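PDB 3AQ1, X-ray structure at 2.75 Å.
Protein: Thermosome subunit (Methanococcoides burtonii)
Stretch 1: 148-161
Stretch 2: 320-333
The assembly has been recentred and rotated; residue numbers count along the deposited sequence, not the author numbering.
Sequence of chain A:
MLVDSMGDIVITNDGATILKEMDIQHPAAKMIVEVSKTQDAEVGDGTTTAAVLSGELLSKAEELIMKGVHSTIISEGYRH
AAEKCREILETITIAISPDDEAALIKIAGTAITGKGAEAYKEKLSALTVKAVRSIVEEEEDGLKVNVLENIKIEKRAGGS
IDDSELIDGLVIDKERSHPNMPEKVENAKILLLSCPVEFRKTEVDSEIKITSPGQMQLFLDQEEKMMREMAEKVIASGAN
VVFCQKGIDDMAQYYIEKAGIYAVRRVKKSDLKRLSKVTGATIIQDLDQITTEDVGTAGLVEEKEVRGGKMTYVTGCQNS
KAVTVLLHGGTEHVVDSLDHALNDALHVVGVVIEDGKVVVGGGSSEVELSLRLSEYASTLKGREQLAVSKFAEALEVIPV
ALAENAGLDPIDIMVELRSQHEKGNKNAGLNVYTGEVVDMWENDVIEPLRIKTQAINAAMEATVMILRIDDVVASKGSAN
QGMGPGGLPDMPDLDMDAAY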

# COMPACT_ATOMS: atom_id res chain seq x y z
N LEU A 148 2.24 0.66 -5.69
CA LEU A 148 2.53 1.96 -6.27
C LEU A 148 2.88 1.92 -7.77
O LEU A 148 2.41 2.74 -8.54
CB LEU A 148 3.65 2.67 -5.49
CG LEU A 148 3.43 2.79 -3.98
CD1 LEU A 148 4.70 3.27 -3.27
CD2 LEU A 148 2.24 3.70 -3.64
N GLU A 149 3.72 0.96 -8.16
CA GLU A 149 4.25 0.88 -9.52
C GLU A 149 3.52 -0.14 -10.42
O GLU A 149 3.41 0.05 -11.63
CB GLU A 149 5.74 0.51 -9.49
CG GLU A 149 6.64 1.51 -8.78
CD GLU A 149 8.10 1.08 -8.77
OE1 GLU A 149 8.45 0.10 -9.47
OE2 GLU A 149 8.91 1.71 -8.07
N ASN A 150 3.06 -1.22 -9.82
CA ASN A 150 2.42 -2.29 -10.57
C ASN A 150 0.91 -2.16 -10.75
O ASN A 150 0.32 -2.91 -11.52
CB ASN A 150 2.77 -3.64 -9.95
CG ASN A 150 4.15 -4.11 -10.33
OD1 ASN A 150 4.66 -3.76 -11.40
ND2 ASN A 150 4.77 -4.91 -9.48
N ILE A 151 0.27 -1.23 -10.05
CA ILE A 151 -1.14 -0.97 -10.32
C ILE A 151 -1.44 0.48 -10.64
O ILE A 151 -1.09 1.38 -9.90
CB ILE A 151 -2.05 -1.50 -9.20
CG1 ILE A 151 -1.90 -3.02 -9.12
CG2 ILE A 151 -3.50 -1.12 -9.47
CD1 ILE A 151 -2.78 -3.68 -8.11
N LYS A 152 -2.07 0.71 -11.78
CA LYS A 152 -2.55 2.03 -12.12
C LYS A 152 -4.08 2.00 -12.17
O LYS A 152 -4.68 1.10 -12.76
CB LYS A 152 -2.00 2.49 -13.48
CG LYS A 152 -2.74 3.72 -13.99
CD LYS A 152 -2.33 4.12 -15.39
CE LYS A 152 -3.28 5.19 -15.90
NZ LYS A 152 -2.65 6.03 -16.94
N ILE A 153 -4.71 2.98 -11.54
CA ILE A 153 -6.16 3.07 -11.61
C ILE A 153 -6.52 4.17 -12.56
O ILE A 153 -6.05 5.29 -12.45
CB ILE A 153 -6.80 3.32 -10.24
CG1 ILE A 153 -6.27 2.31 -9.21
CG2 ILE A 153 -8.28 3.16 -10.35
CD1 ILE A 153 -7.05 2.26 -7.91
N GLU A 154 -7.34 3.83 -13.55
CA GLU A 154 -7.80 4.79 -14.54
C GLU A 154 -9.32 4.74 -14.45
O GLU A 154 -9.94 3.70 -14.71
CB GLU A 154 -7.34 4.39 -15.95
CG GLU A 154 -7.83 5.30 -17.06
CD GLU A 154 -7.08 6.61 -17.07
OE1 GLU A 154 -5.92 6.61 -16.61
OE2 GLU A 154 -7.65 7.64 -17.53
N LYS A 155 -9.92 5.85 -14.03
CA LYS A 155 -11.35 5.80 -13.76
C LYS A 155 -12.19 6.13 -14.98
O LYS A 155 -12.04 7.17 -15.62
CB LYS A 155 -11.72 6.66 -12.53
CG LYS A 155 -11.25 8.09 -12.57
CD LYS A 155 -10.92 8.62 -11.18
CE LYS A 155 -10.46 10.07 -11.29
NZ LYS A 155 -9.90 10.57 -10.01
N ARG A 156 -13.07 5.19 -15.32
CA ARG A 156 -13.99 5.35 -16.43
C ARG A 156 -15.43 5.57 -15.92
O ARG A 156 -16.11 4.63 -15.49
CB ARG A 156 -13.92 4.12 -17.32
CG ARG A 156 -12.52 3.72 -17.75
CD ARG A 156 -12.46 3.47 -19.26
NE ARG A 156 -12.70 4.69 -20.03
CZ ARG A 156 -12.04 5.83 -19.84
NH1 ARG A 156 -11.11 5.93 -18.89
NH2 ARG A 156 -12.32 6.89 -20.59
N ALA A 157 -15.90 6.82 -15.95
CA ALA A 157 -17.25 7.11 -15.49
C ALA A 157 -18.28 6.40 -16.36
O ALA A 157 -18.14 6.36 -17.58
CB ALA A 157 -17.50 8.61 -15.49
N GLY A 158 -19.30 5.82 -15.73
CA GLY A 158 -20.37 5.14 -16.45
C GLY A 158 -20.40 3.63 -16.28
O GLY A 158 -19.35 2.98 -16.24
N GLY A 159 -21.61 3.07 -16.19
CA GLY A 159 -21.80 1.64 -16.02
C GLY A 159 -21.79 1.19 -14.57
O GLY A 159 -22.10 1.97 -13.67
N SER A 160 -21.42 -0.06 -14.36
CA SER A 160 -21.39 -0.68 -13.04
C SER A 160 -19.95 -1.02 -12.67
O SER A 160 -19.09 -1.17 -13.54
CB SER A 160 -22.28 -1.93 -13.04
OG SER A 160 -21.85 -2.95 -12.13
N ILE A 161 -19.68 -1.16 -11.38
CA ILE A 161 -18.35 -1.57 -10.95
C ILE A 161 -18.04 -2.94 -11.54
O ILE A 161 -16.88 -3.36 -11.59
CB ILE A 161 -18.29 -1.64 -9.44
CG1 ILE A 161 -16.87 -1.84 -8.96
CG2 ILE A 161 -19.17 -2.76 -8.94
CD1 ILE A 161 -16.78 -1.85 -7.47
N SER A 320 6.57 -6.84 -17.08
CA SER A 320 5.34 -6.38 -16.48
C SER A 320 4.71 -7.43 -15.58
O SER A 320 4.27 -8.49 -16.04
CB SER A 320 4.34 -5.92 -17.54
OG SER A 320 3.65 -7.02 -18.13
N LYS A 321 4.69 -7.13 -14.30
CA LYS A 321 3.69 -7.71 -13.42
C LYS A 321 2.52 -6.72 -13.44
O LYS A 321 1.36 -7.10 -13.21
CB LYS A 321 4.25 -7.89 -12.01
CG LYS A 321 4.89 -9.24 -11.77
CD LYS A 321 3.89 -10.36 -12.00
CE LYS A 321 4.45 -11.70 -11.58
NZ LYS A 321 3.46 -12.79 -11.78
N ALA A 322 2.85 -5.48 -13.79
CA ALA A 322 1.92 -4.35 -13.87
C ALA A 322 0.57 -4.59 -14.55
O ALA A 322 0.45 -5.33 -15.52
CB ALA A 322 2.63 -3.16 -14.50
N VAL A 323 -0.44 -3.92 -14.02
CA VAL A 323 -1.80 -3.99 -14.53
C VAL A 323 -2.48 -2.64 -14.35
O VAL A 323 -2.12 -1.85 -13.50
CB VAL A 323 -2.66 -5.02 -13.75
CG1 VAL A 323 -1.88 -6.27 -13.47
CG2 VAL A 323 -3.14 -4.42 -12.47
N THR A 324 -3.48 -2.38 -15.17
CA THR A 324 -4.27 -1.19 -15.01
C THR A 324 -5.67 -1.65 -14.76
O THR A 324 -6.18 -2.50 -15.48
CB THR A 324 -4.25 -0.34 -16.30
OG1 THR A 324 -2.90 0.07 -16.56
CG2 THR A 324 -5.12 0.88 -16.15
N VAL A 325 -6.29 -1.11 -13.72
CA VAL A 325 -7.70 -1.30 -13.47
C VAL A 325 -8.45 -0.18 -14.17
O VAL A 325 -8.30 0.98 -13.79
CB VAL A 325 -8.04 -1.18 -11.97
CG1 VAL A 325 -9.52 -1.38 -11.77
CG2 VAL A 325 -7.25 -2.17 -11.12
N LEU A 326 -9.23 -0.51 -15.20
CA LEU A 326 -10.21 0.44 -15.68
C LEU A 326 -11.42 0.35 -14.76
O LEU A 326 -12.23 -0.57 -14.87
CB LEU A 326 -10.61 0.14 -17.12
CG LEU A 326 -9.46 0.17 -18.12
CD1 LEU A 326 -9.98 -0.12 -19.51
CD2 LEU A 326 -8.78 1.52 -18.07
N LEU A 327 -11.52 1.29 -13.83
CA LEU A 327 -12.58 1.29 -12.82
C LEU A 327 -13.85 1.98 -13.31
O LEU A 327 -13.82 3.15 -13.70
CB LEU A 327 -12.08 2.00 -11.56
CG LEU A 327 -13.00 2.04 -10.34
CD1 LEU A 327 -13.36 0.63 -9.92
CD2 LEU A 327 -12.31 2.77 -9.20
N HIS A 328 -14.96 1.24 -13.30
CA HIS A 328 -16.27 1.80 -13.67
C HIS A 328 -17.21 2.04 -12.47
O HIS A 328 -17.20 1.29 -11.50
CB HIS A 328 -16.96 0.91 -14.69
CG HIS A 328 -16.36 0.97 -16.06
ND1 HIS A 328 -15.39 0.10 -16.48
CD2 HIS A 328 -16.59 1.80 -17.10
CE1 HIS A 328 -15.04 0.39 -17.72
NE2 HIS A 328 -15.75 1.43 -18.12
N GLY A 329 -18.02 3.09 -12.57
CA GLY A 329 -19.03 3.40 -11.57
C GLY A 329 -20.25 4.02 -12.24
O GLY A 329 -20.19 4.35 -13.43
N GLY A 330 -21.35 4.19 -11.51
CA GLY A 330 -22.55 4.76 -12.10
C GLY A 330 -22.32 6.14 -12.71
O GLY A 330 -22.75 6.42 -13.83
N THR A 331 -21.63 7.00 -11.96
CA THR A 331 -21.46 8.41 -12.32
C THR A 331 -20.01 8.88 -12.17
O THR A 331 -19.16 8.17 -11.64
CB THR A 331 -22.29 9.32 -11.39
OG1 THR A 331 -21.66 9.42 -10.11
CG2 THR A 331 -23.70 8.78 -11.22
N GLU A 332 -19.75 10.10 -12.62
CA GLU A 332 -18.49 10.77 -12.34
C GLU A 332 -18.12 10.71 -10.86
O GLU A 332 -17.00 10.36 -10.51
CB GLU A 332 -18.58 12.24 -12.75
CG GLU A 332 -17.31 13.03 -12.48
CD GLU A 332 -16.41 13.07 -13.69
OE1 GLU A 332 -16.90 12.82 -14.81
OE2 GLU A 332 -15.21 13.37 -13.52
N HIS A 333 -19.06 11.06 -9.99
CA HIS A 333 -18.72 11.20 -8.58
C HIS A 333 -18.59 9.86 -7.83
O HIS A 333 -17.79 9.75 -6.89
CB HIS A 333 -19.64 12.18 -7.84
CG HIS A 333 -19.11 12.60 -6.50
ND1 HIS A 333 -18.10 13.52 -6.35
CD2 HIS A 333 -19.43 12.19 -5.24
CE1 HIS A 333 -17.83 13.68 -5.06
NE2 HIS A 333 -18.63 12.88 -4.37

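The apolar centre of this contact lies on one face of a two-stranded parallel pairing. Strand 151-157 runs beside strand 323-329, and the two axes come within 4.5 Å at an angle of 29°. Ile-151, Ile-153, Val-323, Val-325 and Leu-327 all turn their side chains to the same face. Ile-151 CG1 meets Val-323 CG2 at 3.8 Å, and Ile-151 CG2 reaches Val-325 CG2 at 4.2 Å. One step on, Ile-153 CG2 packs on Leu-327 CB at 4.2 Å. Branched side chains suit these places. They are apolar and compact, and fill the space above the paired backbones. Leu-327 gives up 80 Å² to the other stretch. Leu-327 CD1 also lies 4.4 Å from Ile-161 CG1, so the apolar patch reaches a residue beyond the glycine turn.

The backbone provides the regular bonding. Val-323 N donates to Asn-150 O at 2.8 Å, and Lys-152 N donates to Val-323 O at 3.1 Å. Val-325 N then bonds Lys-152 O at 2.9 Å, and Glu-154 N bonds Val-325 O at 3.0 Å. The ladder continues with Leu-327 N to Glu-154 O at 3.0 Å and Arg-156 N to Leu-327 O at 2.7 Å. Each of Lys-152, Glu-154, Val-323, Val-325 and Leu-327 uses both its N and its O across the pair. CA-H...O contacts add to the ladder, such as Thr-324 CA to Lys-152 O at 3.2 Å.

The opposite face is more mixed. Lys-152, Thr-324, Glu-154 and Leu-326 point there. Glu-154 CB touches Leu-326 CD2 at 3.8 Å, so the aliphatic base of an acidic residue packs on leucine. The ends of Lys-152 and Glu-154 lead away from the second stretch. They meet each other in a salt bridge, with Lys-152 NZ 3.3 Å from Glu-154 OE1. Alternate residues on a strand share a face, which allows the two charges to meet. Thr-324 OG1 is hydrogen-bonded elsewhere in the structure.

Further along, His-328 has 88 Å² covered by the first stretch. Arg-156 CB sits over one face of the His-328 ring, 3.7 Å from the ring centroid, in a CH-pi contact. Gly-158 O approaches the ring edge, 3.1 Å from His-328 CD2. The imidazole thus offers a flat surface to an aliphatic carbon and a polarised C-H to a carbonyl.

At this end the first stretch turns through two glycines. Gly-158 N makes a weak hydrogen bond to Gly-329 O at 2.9 Å. The backbone angles of Gly-158 and Gly-159 would jam a CB against the preceding carbonyl, so glycine fits both places. After the turn, Ile-161 CA makes a CA-H...O contact with His-328 O at 3.1 Å.

Near the glycine turn, Ala-157 CB lies 3.9 Å from Glu-332 CA. At the other end, Asn-150 ND2 comes within 3.9 Å of Lys-321 CB. In all, the two stretches bury 1015 Å², counting both sides.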